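Local atomic coordinates of probable transcriptional regulator WhiB7 (Mycobacterium tuberculosis, PDB entry 7KUG), a protein that acts as an iron-sulfur transcriptional regulator, probably redox-responsive, whose overproduction raises the expression of at least ten genes, its own included. Residues P25-A30 with K40-S45; A34-A39 with W63-G68. The protein carries 2 engineered substitutions. All blocks are in the same frame, centred on the assembly; numbering follows the deposited sequence.

How the contacts relate
Contacts 1 and 2 are neighbours, their centres about 4 Å apart, and both draw on helix 33-43: contact 1 uses its later end, with Cys43, and contact 2 an earlier part, 34-39. Their segments alternate along the chain, and the loop 25-30 and segment 63-68 both rest on this one helix. They are tied directly by a backbone hydrogen bond from Val65 N to Trp28 O of 2.8 Å. Cys43 CB also packs on Gly68 CA, at 3.3 Å. Each contact also reaches the iron-sulfur cluster, contact 1 through the Cys43 ligand and contact 2 through Gly67.

Contact 1: residues P25-A30 with K40-S45; sequences PDMWFA and KTMCVS. Engineered in segment 25-30: Met27 (natural residue Leu). Engineered in segment 40-45: Met42 (natural residue Leu). With SF4 (iron/sulfur cluster), chain E.
Trp28 meets Cys43 with the nitrogen edge of its indole and Met42 with CZ2 and CH2, the benzene-ring atoms on the NE1 side. Cys43 SG lies close to the indole plane, 82° off the normal of the five-membered ring, and NE1 gives it a weak hydrogen bond of 3.5 Å, bent to 146° at the hydrogen. This is an edge-on sulfur-aromatic contact. A tryptophan suits the place because it combines a large apolar surface with one N-H, which here finds an acceptor inside the buried interior. The indole reaches the helix because Trp28 CG stands anti to its carbonyl carbon (chi1 -80°), beside the backbone N.

The same sulfur binds iron: Cys43 SG is 2.3 Å from FE4 of the cluster. Cys43 belongs to the four-cysteine signature of the WhiB family, completed by Cys20, Cys46 and Cys52, which also line the cluster pocket; Cys43 and Cys46 form a CXXC pair. Trp28 also touches Cys20, so the indole serves as a second-shell neighbour of two of these cysteines; its N-H may draw a little electron density from the iron-sulfur bond.

One residue earlier in the helix, the engineered selenomethionine Met42 runs its side chain roughly at right angles to that of Trp28. Its CB approaches Trp28 CZ2 obliquely at 3.6 Å. Bends at chi2 and chi3 then bring the terminal methyl CE back to 4.0 Å from Trp28 CH2. The second engineered selenomethionine, Met27, crosses Met42 at about a right angle as well, and its CE lies 4.1 Å from Met42 CG, a purely apolar touch. Trp28 also meets a ring of a second protein in the assembly, and Asp26 OD1 is salt-bridged to that chain.

Contact 2: residues A34-A39 with W63-G68; sequences AGLEVA and WGVWGG. With SF4 (iron/sulfur cluster), chain E.
The GVWGG sequence of WhiB proteins, here residues 64-68, meets helix 33-43 through Val65, whose two methyls settle against the Leu36 and Ala39 side of the helix. Val65 CG2 lies 3.9 Å from Leu36 CD2 and also 3.9 Å from Ala39 CB, with Leu36 O a further neighbour at 3.8 Å. The other methyl, Val65 CG1, rests against the backbone of Ala39, 3.9 Å from its carbonyl carbon. This division follows from the valine torsion: CG1 is anti to the backbone N (chi1 170°), which leaves CG2 beside that N and turned to Leu36. The branched valine can touch two helix residues at once, and alanine, with a single methyl, lets the strand come close.

Strand 65-66 turns back antiparallel into strand 69-72 through Gly67 and Gly68, a hairpin whose two central residues both have positive phi, as in a type I' turn, where glycine is well suited. That turn belongs to the cluster pocket: Gly67 CA is 3.5 Å from SF4 S2, so the turn backbone itself lines the cluster. Trp66 takes the opposite direction from Val65, and its NE1 gives a nearly straight hydrogen bond (168°, 2.9 Å) to Trp63 O, with the acceptor in the indole plane; this fixes the rotation of the ring and pins the indole to the backbone three residues earlier. Leu36 and Val65 both also touch Ile70 of strand 69-72, while Trp63 and Trp66 both touch a second protein chain.

Contact 1: residues P25-A30 with K40-S45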
loop_
_atom_site.group_PDB
_atom_site.type_symbol
_atom_site.label_atom_id
_atom_site.label_comp_id
_atom_site.label_asym_id
_atom_site.label_seq_id
_atom_site.Cartn_x
_atom_site.Cartn_y
_atom_site.Cartn_z
ATOM N N PRO A 25 0.728 9.498 5.744
ATOM C CA PRO A 25 0.710 8.746 4.491
ATOM C C PRO A 25 -0.650 8.751 3.775
ATOM O O PRO A 25 -0.700 8.741 2.557
ATOM C CB PRO A 25 1.046 7.297 4.870
ATOM C CG PRO A 25 1.432 7.306 6.335
ATOM C CD PRO A 25 1.280 8.715 6.859
ATOM N N ASP A 26 -1.754 8.761 4.516
ATOM C CA ASP A 26 -3.100 8.695 3.909
ATOM C C ASP A 26 -3.411 9.991 3.159
ATOM O O ASP A 26 -4.398 9.995 2.421
ATOM C CB ASP A 26 -4.159 8.357 4.953
ATOM C CG ASP A 26 -4.203 6.879 5.292
ATOM O OD1 ASP A 26 -3.543 6.069 4.584
ATOM O OD2 ASP A 26 -4.898 6.543 6.273
HETATM N N MSE A 27 -2.598 11.040 3.304
HETATM C CA MSE A 27 -2.755 12.258 2.464
HETATM C C MSE A 27 -2.705 11.862 0.982
HETATM O O MSE A 27 -3.401 12.512 0.176
HETATM C CB MSE A 27 -1.682 13.296 2.798
HETATM C CG MSE A 27 -1.946 14.039 4.083
HETATM SE SE MSE A 27 -0.515 15.340 4.432
HETATM C CE MSE A 27 -0.106 15.874 2.585
ATOM N N TRP A 28 -1.933 10.825 0.632
ATOM C CA TRP A 28 -1.747 10.410 -0.785
ATOM C C TRP A 28 -2.908 9.509 -1.226
ATOM O O TRP A 28 -2.929 9.121 -2.413
ATOM C CB TRP A 28 -0.354 9.787 -0.991
ATOM C CG TRP A 28 0.666 10.872 -1.120
ATOM C CD1 TRP A 28 1.123 11.423 -2.278
ATOM C CD2 TRP A 28 1.248 11.643 -0.049
ATOM N NE1 TRP A 28 1.960 12.473 -2.009
ATOM C CE2 TRP A 28 2.068 12.623 -0.653
ATOM C CE3 TRP A 28 1.177 11.590 1.348
ATOM C CZ2 TRP A 28 2.797 13.545 0.092
ATOM C CZ3 TRP A 28 1.901 12.504 2.088
ATOM C CH2 TRP A 28 2.722 13.446 1.461
ATOM N N PHE A 29 -3.866 9.252 -0.325
ATOM C CA PHE A 29 -5.064 8.406 -0.569
ATOM C C PHE A 29 -6.285 9.111 0.020
ATOM O O PHE A 29 -7.154 8.481 0.653
ATOM C CB PHE A 29 -4.845 7.002 -0.006
ATOM C CG PHE A 29 -3.676 6.294 -0.632
ATOM C CD1 PHE A 29 -2.405 6.420 -0.098
ATOM C CD2 PHE A 29 -3.850 5.483 -1.741
ATOM C CE1 PHE A 29 -1.329 5.766 -0.675
ATOM C CE2 PHE A 29 -2.763 4.848 -2.328
ATOM C CZ PHE A 29 -1.515 4.979 -1.789
ATOM N N ALA A 30 -6.314 10.431 -0.151
ATOM C CA ALA A 30 -7.312 11.342 0.448
ATOM C C ALA A 30 -8.705 11.058 -0.120
ATOM O O ALA A 30 -8.814 10.621 -1.290
ATOM C CB ALA A 30 -6.912 12.778 0.223
ATOM N N LYS A 40 -0.917 15.960 -4.696
ATOM C CA LYS A 40 -0.336 16.237 -6.034
ATOM C C LYS A 40 0.704 17.358 -5.913
ATOM O O LYS A 40 1.754 17.282 -6.586
ATOM C CB LYS A 40 -1.415 16.639 -7.032
ATOM C CG LYS A 40 -2.231 15.488 -7.592
ATOM C CD LYS A 40 -3.227 15.948 -8.613
ATOM C CE LYS A 40 -2.580 16.434 -9.886
ATOM N NZ LYS A 40 -3.596 16.626 -10.946
ATOM N N THR A 41 0.434 18.372 -5.096
ATOM C CA THR A 41 1.322 19.549 -4.989
ATOM C C THR A 41 2.589 19.142 -4.235
ATOM O O THR A 41 3.699 19.569 -4.624
ATOM C CB THR A 41 0.598 20.729 -4.333
ATOM O OG1 THR A 41 -0.524 21.036 -5.159
ATOM C CG2 THR A 41 1.470 21.955 -4.186
HETATM N N MSE A 42 2.448 18.315 -3.205
HETATM C CA MSE A 42 3.610 17.819 -2.431
HETATM C C MSE A 42 4.603 17.143 -3.380
HETATM O O MSE A 42 5.801 17.341 -3.201
HETATM C CB MSE A 42 3.176 16.816 -1.360
HETATM C CG MSE A 42 2.285 17.405 -0.310
HETATM SE SE MSE A 42 3.229 18.533 0.949
HETATM C CE MSE A 42 3.959 17.163 2.158
ATOM N N CYS A 43 4.114 16.325 -4.323
ATOM C CA CYS A 43 4.970 15.495 -5.201
ATOM C C CYS A 43 5.815 16.371 -6.134
ATOM O O CYS A 43 6.813 15.885 -6.649
ATOM C CB CYS A 43 4.138 14.549 -6.059
ATOM S SG CYS A 43 3.379 13.166 -5.166
ATOM N N VAL A 44 5.432 17.619 -6.385
ATOM C CA VAL A 44 6.020 18.384 -7.527
ATOM C C VAL A 44 7.545 18.470 -7.390
ATOM O O VAL A 44 8.218 18.373 -8.427
ATOM C CB VAL A 44 5.374 19.774 -7.659
ATOM C CG1 VAL A 44 6.116 20.654 -8.654
ATOM C CG2 VAL A 44 3.912 19.654 -8.046
ATOM N N SER A 45 8.074 18.660 -6.179
ATOM C CA SER A 45 9.523 18.867 -5.917
ATOM C C SER A 45 10.240 17.536 -5.677
ATOM O O SER A 45 11.454 17.560 -5.405
ATOM C CB SER A 45 9.743 19.780 -4.749
ATOM O OG SER A 45 9.431 19.129 -3.527
HETATM FE FE1 SF4 E . 7.843 11.335 -4.701
HETATM FE FE2 SF4 E . 6.272 10.109 -2.867
HETATM FE FE3 SF4 E . 6.221 9.335 -5.504
HETATM FE FE4 SF4 E . 5.149 11.757 -4.741
HETATM S S1 SF4 E . 4.562 9.699 -4.125
HETATM S S2 SF4 E . 6.466 11.333 -6.431
HETATM S S3 SF4 E . 6.553 12.313 -3.176
HETATM S S4 SF4 E . 7.855 9.224 -4.101
#

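Contact 2: residues A34-A39 with W63-G68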
loop_
_atom_site.group_PDB
_atom_site.type_symbol
_atom_site.label_atom_id
_atom_site.label_comp_id
_atom_site.label_asym_id
_atom_site.label_seq_id
_atom_site.Cartn_x
_atom_site.Cartn_y
_atom_site.Cartn_z
ATOM N N ALA A 34 -9.967 18.004 -2.955
ATOM C CA ALA A 34 -9.081 19.037 -2.365
ATOM C C ALA A 34 -7.886 18.364 -1.678
ATOM O O ALA A 34 -6.748 18.845 -1.849
ATOM C CB ALA A 34 -9.853 19.908 -1.407
ATOM N N GLY A 35 -8.134 17.275 -0.942
ATOM C CA GLY A 35 -7.076 16.476 -0.305
ATOM C C GLY A 35 -6.124 15.909 -1.345
ATOM O O GLY A 35 -4.902 15.919 -1.108
ATOM N N LEU A 36 -6.652 15.391 -2.456
ATOM C CA LEU A 36 -5.796 14.794 -3.517
ATOM C C LEU A 36 -4.954 15.899 -4.168
ATOM O O LEU A 36 -3.791 15.622 -4.507
ATOM C CB LEU A 36 -6.667 14.044 -4.533
ATOM C CG LEU A 36 -7.325 12.762 -4.009
ATOM C CD1 LEU A 36 -8.250 12.163 -5.058
ATOM C CD2 LEU A 36 -6.284 11.738 -3.580
ATOM N N GLU A 37 -5.489 17.117 -4.280
ATOM C CA GLU A 37 -4.781 18.280 -4.877
ATOM C C GLU A 37 -3.570 18.641 -4.010
ATOM O O GLU A 37 -2.509 18.942 -4.568
ATOM C CB GLU A 37 -5.718 19.481 -4.997
ATOM C CG GLU A 37 -5.313 20.448 -6.091
ATOM C CD GLU A 37 -6.036 21.784 -6.053
ATOM O OE1 GLU A 37 -5.824 22.593 -6.978
ATOM O OE2 GLU A 37 -6.798 22.020 -5.097
ATOM N N VAL A 38 -3.741 18.610 -2.691
ATOM C CA VAL A 38 -2.617 18.832 -1.735
ATOM C C VAL A 38 -1.515 17.796 -2.015
ATOM O O VAL A 38 -0.350 18.191 -2.194
ATOM C CB VAL A 38 -3.097 18.805 -0.272
ATOM C CG1 VAL A 38 -1.938 18.739 0.698
ATOM C CG2 VAL A 38 -3.980 19.999 0.050
ATOM N N ALA A 39 -1.851 16.506 -2.082
ATOM C CA ALA A 39 -0.857 15.432 -2.299
ATOM C C ALA A 39 -0.156 15.650 -3.644
ATOM O O ALA A 39 1.082 15.525 -3.706
ATOM C CB ALA A 39 -1.517 14.074 -2.226
ATOM N N TRP A 63 -5.439 3.334 -7.224
ATOM C CA TRP A 63 -5.837 4.624 -6.617
ATOM C C TRP A 63 -4.613 5.288 -6.007
ATOM O O TRP A 63 -3.539 4.685 -6.040
ATOM C CB TRP A 63 -6.991 4.469 -5.613
ATOM C CG TRP A 63 -6.642 3.949 -4.247
ATOM C CD1 TRP A 63 -5.685 3.038 -3.918
ATOM C CD2 TRP A 63 -7.315 4.280 -3.020
ATOM N NE1 TRP A 63 -5.697 2.800 -2.570
ATOM C CE2 TRP A 63 -6.687 3.547 -1.993
ATOM C CE3 TRP A 63 -8.371 5.138 -2.684
ATOM C CZ2 TRP A 63 -7.091 3.633 -0.660
ATOM C CZ3 TRP A 63 -8.762 5.233 -1.364
ATOM C CH2 TRP A 63 -8.128 4.490 -0.370
ATOM N N GLY A 64 -4.816 6.505 -5.510
ATOM C CA GLY A 64 -3.807 7.265 -4.764
ATOM C C GLY A 64 -3.055 8.214 -5.682
ATOM O O GLY A 64 -3.228 8.165 -6.938
ATOM N N VAL A 65 -2.232 9.055 -5.074
ATOM C CA VAL A 65 -1.380 10.023 -5.812
ATOM C C VAL A 65 0.024 9.438 -5.895
ATOM O O VAL A 65 0.630 9.112 -4.867
ATOM C CB VAL A 65 -1.423 11.422 -5.179
ATOM C CG1 VAL A 65 -0.367 12.342 -5.782
ATOM C CG2 VAL A 65 -2.817 12.016 -5.325
ATOM N N TRP A 66 0.522 9.321 -7.112
ATOM C CA TRP A 66 1.856 8.776 -7.407
ATOM C C TRP A 66 2.464 9.718 -8.445
ATOM O O TRP A 66 1.751 10.027 -9.403
ATOM C CB TRP A 66 1.777 7.348 -7.963
ATOM C CG TRP A 66 0.978 6.378 -7.162
ATOM C CD1 TRP A 66 -0.383 6.312 -7.101
ATOM C CD2 TRP A 66 1.479 5.312 -6.337
ATOM N NE1 TRP A 66 -0.762 5.283 -6.286
ATOM C CE2 TRP A 66 0.351 4.651 -5.808
ATOM C CE3 TRP A 66 2.753 4.846 -6.008
ATOM C CZ2 TRP A 66 0.471 3.553 -4.951
ATOM C CZ3 TRP A 66 2.873 3.755 -5.175
ATOM C CH2 TRP A 66 1.744 3.128 -4.650
ATOM N N GLY A 67 3.723 10.125 -8.263
ATOM C CA GLY A 67 4.417 10.984 -9.236
ATOM C C GLY A 67 3.616 12.242 -9.527
ATOM O O GLY A 67 3.674 12.730 -10.666
ATOM N N GLY A 68 2.841 12.715 -8.538
ATOM C CA GLY A 68 2.064 13.966 -8.609
ATOM C C GLY A 68 0.845 13.841 -9.495
ATOM O O GLY A 68 0.311 14.879 -9.906
HETATM FE FE1 SF4 E . 7.843 11.335 -4.701
HETATM FE FE2 SF4 E . 6.272 10.109 -2.867
HETATM FE FE3 SF4 E . 6.221 9.335 -5.504
HETATM FE FE4 SF4 E . 5.149 11.757 -4.741
HETATM S S1 SF4 E . 4.562 9.699 -4.125
HETATM S S2 SF4 E . 6.466 11.333 -6.431
HETATM S S3 SF4 E . 6.553 12.313 -3.176
HETATM S S4 SF4 E . 7.855 9.224 -4.101
#